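Local coordinates for protein-glutaminase (Chryseobacterium proteolyticum, PDB 2ZK9) that deamidates glutamine side chains in proteins, converting them to glutamate with release of ammonia, at residues A[61-66]-A[85-90]. Residues are numbered along the deposited sequence; the frame is centred on the assembly and turned at random. Where two conformers were deposited one is given.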
# COMPACT_ATOMS: atom_id res chain seq x y z
N GLU A 61 0.91 1.43 10.96
CA GLU A 61 -0.54 1.41 10.78
C GLU A 61 -0.88 1.15 9.34
O GLU A 61 -0.01 1.23 8.43
CB GLU A 61 -1.11 2.78 11.23
CG GLU A 61 -1.08 2.95 12.75
CD GLU A 61 -1.42 4.36 13.12
OE1 GLU A 61 -0.57 5.27 12.95
OE2 GLU A 61 -2.62 4.63 13.50
N LYS A 62 -2.14 0.91 9.05
CA LYS A 62 -2.73 1.03 7.72
C LYS A 62 -3.55 2.31 7.72
O LYS A 62 -4.18 2.64 8.73
CB LYS A 62 -3.62 -0.13 7.35
CG LYS A 62 -3.01 -1.50 7.35
CD LYS A 62 -1.98 -1.71 6.24
CE LYS A 62 -1.25 -3.03 6.35
NZ LYS A 62 -2.21 -4.14 6.30
N GLN A 63 -3.63 2.97 6.57
CA GLN A 63 -4.71 3.91 6.35
C GLN A 63 -5.55 3.38 5.19
O GLN A 63 -5.02 3.05 4.13
CB GLN A 63 -4.23 5.33 6.04
CG GLN A 63 -5.38 6.33 5.98
CD GLN A 63 -4.97 7.77 5.95
OE1 GLN A 63 -5.08 8.46 4.93
NE2 GLN A 63 -4.42 8.26 7.06
N PHE A 64 -6.86 3.30 5.43
CA PHE A 64 -7.85 2.96 4.44
C PHE A 64 -8.58 4.22 4.03
O PHE A 64 -9.00 4.98 4.90
CB PHE A 64 -8.86 1.95 4.98
CG PHE A 64 -8.27 0.59 5.26
CD1 PHE A 64 -8.32 -0.42 4.32
CD2 PHE A 64 -7.65 0.29 6.47
CE1 PHE A 64 -7.76 -1.66 4.52
CE2 PHE A 64 -7.07 -0.94 6.70
CZ PHE A 64 -7.13 -1.94 5.72
N VAL A 65 -8.78 4.42 2.73
CA VAL A 65 -9.58 5.54 2.24
C VAL A 65 -10.67 4.96 1.36
O VAL A 65 -10.43 3.98 0.65
CB VAL A 65 -8.66 6.57 1.50
CG1 VAL A 65 -7.90 6.00 0.34
CG2 VAL A 65 -9.49 7.76 1.05
N TYR A 66 -11.84 5.53 1.42
CA TYR A 66 -13.03 5.03 0.78
C TYR A 66 -13.73 6.13 -0.01
O TYR A 66 -13.69 7.26 0.41
CB TYR A 66 -14.04 4.51 1.82
CG TYR A 66 -13.47 3.53 2.82
CD1 TYR A 66 -13.51 2.18 2.62
CD2 TYR A 66 -12.87 4.00 3.98
CE1 TYR A 66 -12.97 1.28 3.55
CE2 TYR A 66 -12.34 3.12 4.89
CZ TYR A 66 -12.39 1.76 4.68
OH TYR A 66 -11.87 0.93 5.66
N ALA A 85 -2.75 1.78 2.18
CA ALA A 85 -1.31 1.75 2.20
C ALA A 85 -0.84 1.77 3.66
O ALA A 85 -1.63 1.81 4.58
CB ALA A 85 -0.72 2.90 1.38
N ILE A 86 0.49 1.67 3.84
CA ILE A 86 1.04 1.70 5.19
C ILE A 86 1.31 3.12 5.61
O ILE A 86 1.77 3.95 4.82
CB ILE A 86 2.29 0.79 5.32
CG1 ILE A 86 3.47 1.20 4.45
CG2 ILE A 86 1.89 -0.66 5.15
CD1 ILE A 86 4.77 0.57 4.86
N LEU A 87 1.01 3.40 6.88
CA LEU A 87 1.16 4.68 7.52
C LEU A 87 2.21 4.51 8.62
O LEU A 87 1.94 3.86 9.64
CB LEU A 87 -0.18 5.17 8.08
CG LEU A 87 -0.15 6.53 8.75
CD1 LEU A 87 0.10 7.64 7.74
CD2 LEU A 87 -1.41 6.76 9.53
N VAL A 88 3.42 5.00 8.37
CA VAL A 88 4.59 4.77 9.18
C VAL A 88 4.85 5.96 10.09
O VAL A 88 4.78 7.10 9.69
CB VAL A 88 5.80 4.53 8.25
CG1 VAL A 88 7.06 4.13 9.03
CG2 VAL A 88 5.46 3.45 7.24
N SER A 89 5.11 5.68 11.37
CA SER A 89 5.50 6.69 12.31
C SER A 89 6.99 6.67 12.51
O SER A 89 7.58 5.60 12.58
CB SER A 89 4.87 6.39 13.66
OG SER A 89 3.45 6.57 13.64
N TYR A 90 7.62 7.85 12.60
CA TYR A 90 9.05 7.95 12.78
C TYR A 90 9.36 9.23 13.54
O TYR A 90 8.58 10.16 13.56
CB TYR A 90 9.78 7.91 11.41
CG TYR A 90 9.35 9.10 10.59
CD1 TYR A 90 8.11 9.10 9.93
CD2 TYR A 90 10.14 10.23 10.51
CE1 TYR A 90 7.74 10.21 9.20
CE2 TYR A 90 9.75 11.34 9.80
CZ TYR A 90 8.54 11.32 9.14
OH TYR A 90 8.15 12.44 8.43
O HOH W 1 1.98 4.68 12.33
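Four backbone hydrogen bonds join strand 61-66 to 85-90 as antiparallel neighbours, although the two short segments run at 132° rather than fully opposed. Glu61 and Leu87 form one hydrogen-bonded pair, Gln63 and Ala85 the other, with Lys62 and Ile86 between them as a non-hydrogen-bonded pair. The bond from Leu87 N to Glu61 O is the shortest, 2.9 Å, and almost straight at the hydrogen (178°), yet its donor stands above the carbonyl plane; in the other three the donor lies in that plane. Glu61 O also takes a CA-H...O contact from Ile86 CA at 3.4 Å.

Glu61 leaves the sheet beside Leu87, both side chains pointing the same way. Its CB lies 3.6 Å from Leu87 O and 4.1 Å from Leu87 CB. CG, anti to the carbonyl carbon (chi1 -72°), starts an extended chain that runs alongside the leucine, so that OE1 rests 3.8 Å from Leu87 CD2. There a water donates to Glu61 OE1 (2.7 Å) and to Leu87 O, and accepts from Ser89 OG. OE1 also forms a salt bridge with Lys99, which probably favours the charged carboxylate. Beyond Leu87, Gln63 NE2 approaches the same methyl, CD2, at 4.2 Å, while its amide is held by Asn136, Asp114 and Arg118.

On the opposite face Lys62 crosses Ile86 obliquely, CE 4.1 Å from CG2, and its NZ is hydrogen-bonded to the carbonyls of Val141 and Gly139 and to ND1 of His47 in helix 42-55. Strand 130-138 pairs with the other edge of 61-66 and 97-102 with that of 82-91, placing this buried junction inside a mixed sheet, with helix 114-120 packed against Gln63 and Ala85.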